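Local coordinates for thioesterase domain-containing protein (Chromobacterium violaceum, PDB 4RMM) that is of unproven function but, as a hotdog-fold thioesterase, probably hydrolyses acyl-CoA thioesters, at residues A[76-81]-A[110-115]; A[119-124]-A[139-144]. All blocks are in the same frame, centred on the assembly; numbering follows the deposited sequence.

Contact 1: residues A[76-81]-A[110-115]; sequences IHLMWN and CEITKQ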
loop_
_atom_site.group_PDB
_atom_site.type_symbol
_atom_site.label_atom_id
_atom_site.label_comp_id
_atom_site.label_asym_id
_atom_site.label_seq_id
_atom_site.Cartn_x
_atom_site.Cartn_y
_atom_site.Cartn_z
ATOM N N ILE A 76 -6.244 8.201 -7.265
ATOM C CA ILE A 76 -6.148 8.794 -8.596
ATOM C C ILE A 76 -7.489 8.758 -9.326
ATOM O O ILE A 76 -7.894 9.738 -9.948
ATOM C CB ILE A 76 -5.073 8.067 -9.433
ATOM C CG1 ILE A 76 -3.690 8.384 -8.850
ATOM C CG2 ILE A 76 -5.158 8.494 -10.893
ATOM C CD1 ILE A 76 -2.563 7.501 -9.362
ATOM N N HIS A 77 -8.188 7.634 -9.232
ATOM C CA HIS A 77 -9.487 7.495 -9.894
ATOM C C HIS A 77 -10.438 8.587 -9.428
ATOM O O HIS A 77 -11.187 9.168 -10.220
ATOM C CB HIS A 77 -10.097 6.136 -9.557
ATOM C CG HIS A 77 -11.431 5.893 -10.184
ATOM N ND1 HIS A 77 -11.569 5.447 -11.483
ATOM C CD2 HIS A 77 -12.688 5.985 -9.685
ATOM C CE1 HIS A 77 -12.845 5.270 -11.748
ATOM N NE2 HIS A 77 -13.551 5.589 -10.674
ATOM N N LEU A 78 -10.405 8.853 -8.127
ATOM C CA LEU A 78 -11.269 9.856 -7.514
ATOM C C LEU A 78 -10.992 11.260 -8.014
ATOM O O LEU A 78 -11.917 11.986 -8.372
ATOM C CB LEU A 78 -11.119 9.834 -5.992
ATOM C CG LEU A 78 -12.410 9.671 -5.189
ATOM C CD1 LEU A 78 -12.101 9.836 -3.716
ATOM C CD2 LEU A 78 -13.436 10.698 -5.620
HETATM N N MSE A 79 -9.722 11.655 -8.025
HETATM C CA MSE A 79 -9.393 12.994 -8.472
HETATM C C MSE A 79 -9.406 13.136 -9.986
HETATM O O MSE A 79 -9.352 14.243 -10.515
HETATM C CB MSE A 79 -8.059 13.465 -7.871
HETATM C CG MSE A 79 -6.904 12.499 -7.907
HETATM SE SE MSE A 79 -5.367 13.275 -6.974
HETATM C CE MSE A 79 -5.934 13.007 -5.164
ATOM N N TRP A 80 -9.493 12.010 -10.684
ATOM C CA TRP A 80 -9.555 12.033 -12.138
ATOM C C TRP A 80 -11.023 12.223 -12.497
ATOM O O TRP A 80 -11.360 12.857 -13.495
ATOM C CB TRP A 80 -9.035 10.717 -12.715
ATOM C CG TRP A 80 -9.026 10.681 -14.209
ATOM C CD1 TRP A 80 -10.073 10.363 -15.033
ATOM C CD2 TRP A 80 -7.926 10.994 -15.064
ATOM N NE1 TRP A 80 -9.687 10.459 -16.347
ATOM C CE2 TRP A 80 -8.367 10.846 -16.396
ATOM C CE3 TRP A 80 -6.597 11.388 -14.838
ATOM C CZ2 TRP A 80 -7.539 11.077 -17.498
ATOM C CZ3 TRP A 80 -5.768 11.621 -15.934
ATOM C CH2 TRP A 80 -6.245 11.462 -17.246
ATOM N N ASN A 81 -11.890 11.681 -11.652
ATOM C CA ASN A 81 -13.326 11.774 -11.847
ATOM C C ASN A 81 -13.944 12.944 -11.085
ATOM O O ASN A 81 -15.164 13.106 -11.084
ATOM C CB ASN A 81 -13.993 10.470 -11.405
ATOM C CG ASN A 81 -13.712 9.313 -12.351
ATOM O OD1 ASN A 81 -12.563 8.913 -12.558
ATOM N ND2 ASN A 81 -14.773 8.767 -12.930
ATOM N N CYS A 110 -11.377 1.041 -10.889
ATOM C CA CYS A 110 -12.170 1.421 -9.731
ATOM C C CYS A 110 -13.545 1.905 -10.097
ATOM O O CYS A 110 -13.798 2.358 -11.207
ATOM C CB CYS A 110 -11.469 2.520 -8.941
ATOM S SG CYS A 110 -9.705 2.347 -8.904
ATOM N N GLU A 111 -14.434 1.831 -9.124
ATOM C CA GLU A 111 -15.789 2.275 -9.328
ATOM C C GLU A 111 -16.248 3.020 -8.091
ATOM O O GLU A 111 -15.992 2.582 -6.974
ATOM C CB GLU A 111 -16.691 1.073 -9.553
ATOM C CG GLU A 111 -18.158 1.399 -9.449
ATOM C CD GLU A 111 -19.011 0.166 -9.531
ATOM O OE1 GLU A 111 -19.243 -0.470 -8.482
ATOM O OE2 GLU A 111 -19.428 -0.169 -10.658
ATOM N N ILE A 112 -16.927 4.143 -8.276
ATOM C CA ILE A 112 -17.426 4.890 -7.132
ATOM C C ILE A 112 -18.869 4.490 -6.802
ATOM O O ILE A 112 -19.799 4.840 -7.517
ATOM C CB ILE A 112 -17.341 6.403 -7.374
ATOM C CG1 ILE A 112 -15.882 6.786 -7.640
ATOM C CG2 ILE A 112 -17.907 7.140 -6.178
ATOM C CD1 ILE A 112 -15.600 8.255 -7.586
ATOM N N THR A 113 -19.027 3.769 -5.690
ATOM C CA THR A 113 -20.318 3.225 -5.220
ATOM C C THR A 113 -21.394 4.125 -4.649
ATOM O O THR A 113 -22.553 4.060 -5.054
ATOM C CB THR A 113 -20.110 2.163 -4.179
ATOM O OG1 THR A 113 -19.453 1.040 -4.770
ATOM C CG2 THR A 113 -21.463 1.741 -3.612
ATOM N N LYS A 114 -21.029 4.863 -3.613
ATOM C CA LYS A 114 -21.937 5.799 -2.993
ATOM C C LYS A 114 -21.100 7.053 -3.081
ATOM O O LYS A 114 -19.885 6.978 -2.962
ATOM C CB LYS A 114 -22.188 5.426 -1.541
ATOM C CG LYS A 114 -23.063 6.413 -0.802
ATOM C CD LYS A 114 -22.247 7.532 -0.180
ATOM C CE LYS A 114 -21.749 7.152 1.200
ATOM N NZ LYS A 114 -22.303 8.055 2.241
ATOM N N GLN A 115 -21.732 8.191 -3.327
ATOM C CA GLN A 115 -20.985 9.428 -3.408
ATOM C C GLN A 115 -21.798 10.583 -2.863
ATOM O O GLN A 115 -22.249 11.449 -3.608
ATOM C CB GLN A 115 -20.566 9.723 -4.856
ATOM C CG GLN A 115 -19.574 10.875 -4.997
ATOM C CD GLN A 115 -19.145 11.082 -6.436
ATOM O OE1 GLN A 115 -19.692 10.466 -7.343
ATOM N NE2 GLN A 115 -18.172 11.956 -6.651
#
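His77, near the end of helix 67-80, lays its imidazole over Cys110 on the strand beneath. CG of His77 is anti to the backbone N (chi1 180°), and the ring hangs from a CB that points at strand 106-115. The methylene of Cys110 meets one ring face in a CH-pi contact: CB of Cys110 stands 3.7 Å from the centroid of the His77 ring, only 16° off the normal, and displaced toward the rim. SG of Cys110, beside its own backbone N, reaches the same ring obliquely at 4.7 Å from the centroid. CE1 of His77 comes 3.1 Å from O of Cys110; NE2 of His77, near the same oxygen, is not hydrogen-bonded to it because the angle is poor. The ring lies between the strand and Asn81, the residue that follows the helix, whose ND2 is hydrogen-bonded to Glu41. At the ring's edge, in plane, CG1 of Ile112 lies 3.9 Å from CD2 of His77. Farther along the strand the contact becomes purely aliphatic: Leu78 CD2 meets Ile112 CD1 at 3.8 Å, the two side chains crossing at about a right angle. The axes of the helix and strand segments approach to 9.1 Å at 68°, a separation bridged by side chains. Such a long helix packed across an antiparallel sheet is the central feature of the hotdog fold, the sheet forming the bun and the helix the sausage.

Contact 2: residues A[119-124]-A[139-144]; sequences VAHVLI and RAHFLL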
loop_
_atom_site.group_PDB
_atom_site.type_symbol
_atom_site.label_atom_id
_atom_site.label_comp_id
_atom_site.label_asym_id
_atom_site.label_seq_id
_atom_site.Cartn_x
_atom_site.Cartn_y
_atom_site.Cartn_z
ATOM N N VAL A 119 -18.469 12.323 1.274
ATOM C CA VAL A 119 -17.802 11.033 1.320
ATOM C C VAL A 119 -17.992 10.232 0.053
ATOM O O VAL A 119 -19.106 10.084 -0.428
ATOM C CB VAL A 119 -18.403 10.181 2.446
ATOM C CG1 VAL A 119 -17.475 9.045 2.783
ATOM C CG2 VAL A 119 -18.708 11.042 3.654
ATOM N N ALA A 120 -16.902 9.682 -0.464
ATOM C CA ALA A 120 -16.951 8.866 -1.662
ATOM C C ALA A 120 -16.442 7.484 -1.285
ATOM O O ALA A 120 -15.468 7.361 -0.545
ATOM C CB ALA A 120 -16.067 9.480 -2.751
ATOM N N HIS A 121 -17.126 6.451 -1.778
ATOM C CA HIS A 121 -16.774 5.059 -1.519
ATOM C C HIS A 121 -16.317 4.461 -2.838
ATOM O O HIS A 121 -17.057 4.457 -3.815
ATOM C CB HIS A 121 -17.987 4.300 -0.970
ATOM C CG HIS A 121 -17.661 2.936 -0.440
ATOM N ND1 HIS A 121 -18.521 2.233 0.376
ATOM C CD2 HIS A 121 -16.577 2.145 -0.612
ATOM C CE1 HIS A 121 -17.980 1.068 0.684
ATOM N NE2 HIS A 121 -16.799 0.988 0.098
ATOM N N VAL A 122 -15.086 3.962 -2.852
ATOM C CA VAL A 122 -14.464 3.401 -4.044
ATOM C C VAL A 122 -14.213 1.891 -3.958
ATOM O O VAL A 122 -13.818 1.382 -2.910
ATOM C CB VAL A 122 -13.094 4.096 -4.300
ATOM C CG1 VAL A 122 -12.422 3.552 -5.555
ATOM C CG2 VAL A 122 -13.287 5.593 -4.404
ATOM N N LEU A 123 -14.441 1.186 -5.068
ATOM C CA LEU A 123 -14.189 -0.257 -5.156
ATOM C C LEU A 123 -13.158 -0.436 -6.262
ATOM O O LEU A 123 -13.298 0.118 -7.352
ATOM C CB LEU A 123 -15.469 -1.028 -5.492
ATOM C CG LEU A 123 -15.377 -2.477 -6.023
ATOM C CD1 LEU A 123 -15.022 -3.469 -4.913
ATOM C CD2 LEU A 123 -16.725 -2.853 -6.643
ATOM N N ILE A 124 -12.103 -1.178 -5.956
ATOM C CA ILE A 124 -11.019 -1.445 -6.884
ATOM C C ILE A 124 -10.933 -2.953 -7.089
ATOM O O ILE A 124 -10.925 -3.727 -6.128
ATOM C CB ILE A 124 -9.658 -0.974 -6.325
ATOM C CG1 ILE A 124 -9.782 0.441 -5.757
ATOM C CG2 ILE A 124 -8.588 -0.999 -7.425
ATOM C CD1 ILE A 124 -10.327 0.479 -4.342
ATOM N N ARG A 139 -11.293 -1.807 -1.306
ATOM C CA ARG A 139 -12.326 -0.824 -1.033
ATOM C C ARG A 139 -11.724 0.309 -0.195
ATOM O O ARG A 139 -10.925 0.072 0.714
ATOM C CB ARG A 139 -13.508 -1.480 -0.307
ATOM C CG ARG A 139 -14.158 -2.579 -1.160
ATOM C CD ARG A 139 -15.581 -2.933 -0.741
ATOM N NE ARG A 139 -16.101 -4.088 -1.480
ATOM C CZ ARG A 139 -15.608 -5.321 -1.379
ATOM N NH1 ARG A 139 -14.584 -5.560 -0.572
ATOM N NH2 ARG A 139 -16.137 -6.318 -2.080
ATOM N N ALA A 140 -12.100 1.534 -0.532
ATOM C CA ALA A 140 -11.593 2.713 0.150
ATOM C C ALA A 140 -12.654 3.800 0.315
ATOM O O ALA A 140 -13.524 3.959 -0.538
ATOM C CB ALA A 140 -10.408 3.258 -0.626
ATOM N N HIS A 141 -12.575 4.533 1.425
ATOM C CA HIS A 141 -13.496 5.623 1.721
ATOM C C HIS A 141 -12.691 6.897 1.769
ATOM O O HIS A 141 -11.628 6.943 2.387
ATOM C CB HIS A 141 -14.182 5.433 3.080
ATOM C CG HIS A 141 -15.112 4.264 3.132
ATOM N ND1 HIS A 141 -15.027 3.283 4.098
ATOM C CD2 HIS A 141 -16.148 3.913 2.335
ATOM C CE1 HIS A 141 -15.966 2.381 3.892
ATOM N NE2 HIS A 141 -16.663 2.740 2.826
ATOM N N PHE A 142 -13.198 7.935 1.116
ATOM C CA PHE A 142 -12.519 9.211 1.106
ATOM C C PHE A 142 -13.441 10.310 1.569
ATOM O O PHE A 142 -14.659 10.241 1.402
ATOM C CB PHE A 142 -12.010 9.562 -0.290
ATOM C CG PHE A 142 -10.910 8.668 -0.787
ATOM C CD1 PHE A 142 -11.198 7.396 -1.282
ATOM C CD2 PHE A 142 -9.587 9.108 -0.788
ATOM C CE1 PHE A 142 -10.191 6.575 -1.776
ATOM C CE2 PHE A 142 -8.562 8.297 -1.280
ATOM C CZ PHE A 142 -8.868 7.025 -1.776
ATOM N N LEU A 143 -12.842 11.334 2.154
ATOM C CA LEU A 143 -13.591 12.477 2.628
ATOM C C LEU A 143 -13.296 13.589 1.634
ATOM O O LEU A 143 -12.141 13.890 1.363
ATOM C CB LEU A 143 -13.110 12.867 4.022
ATOM C CG LEU A 143 -13.917 13.985 4.663
ATOM C CD1 LEU A 143 -15.291 13.460 5.046
ATOM C CD2 LEU A 143 -13.171 14.504 5.875
ATOM N N LEU A 144 -14.335 14.202 1.091
ATOM C CA LEU A 144 -14.141 15.252 0.108
ATOM C C LEU A 144 -14.577 16.617 0.562
ATOM O O LEU A 144 -15.353 16.760 1.495
ATOM C CB LEU A 144 -14.913 14.914 -1.153
ATOM C CG LEU A 144 -14.713 13.486 -1.636
ATOM C CD1 LEU A 144 -15.918 13.075 -2.440
ATOM C CD2 LEU A 144 -13.432 13.387 -2.435
#
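The β-hairpin of strands 119-127 and 136-143 supplies this contact, an antiparallel ladder whose segment axes run at 159°. Ala120 and Phe142 form one hydrogen-bonded pair, and Val122 and Ala140 the next. Each pair exchanges two backbone bonds, the straightest from Val122 N to Ala140 O at 2.8 Å, with 176° at the hydrogen. On the face carrying His121, His141 and Arg139, the imidazoles of the non-hydrogen-bonded pair lie side by side. The edge of His141 meets the face of His121 in a T-shaped stack, with centroids 3.9 Å apart and planes at 65°. NE2 of His141 stands 3.0 Å above the centre of the His121 ring, while ND1 of His141 is hydrogen-bonded to Asp92 on strand 89-97, which restricts the ring's rotation. Beside them CD1 of Leu123 lies over a face of the Arg139 guanidinium, 3.7 Å from its NE. CD1 of Leu144 packs 3.6 Å from CB of Ala120, and CG2 of Val122 approaches the Phe142 ring obliquely. The hairpin thus sets its Ala120, Val122 and Phe142 face against helix 67-80, the central helix of the hotdog fold, while the opposite face mixes polar and apolar side chains.

Following the chain from the N terminus, contact 1 comes first: helix 67-80 is left at 81, strand 89-97 is made, and the chain returns at 110-115, closing a loop of 28 residues. Contact 2 opens only afterwards, when a tight turn brings in strand 119-127, and closes over 14 residues at 139-144. The two are therefore in series, neither nested nor crossed. They meet in space, their centres 7 Å apart, because strands 106-115 and 119-127 are sheet neighbours, with Glu111 N 2.7 Å from Leu123 O. His77 and Leu78 together touch Cys110 and Ile112, Ala120, and Phe142, so the helix spans three consecutive strands.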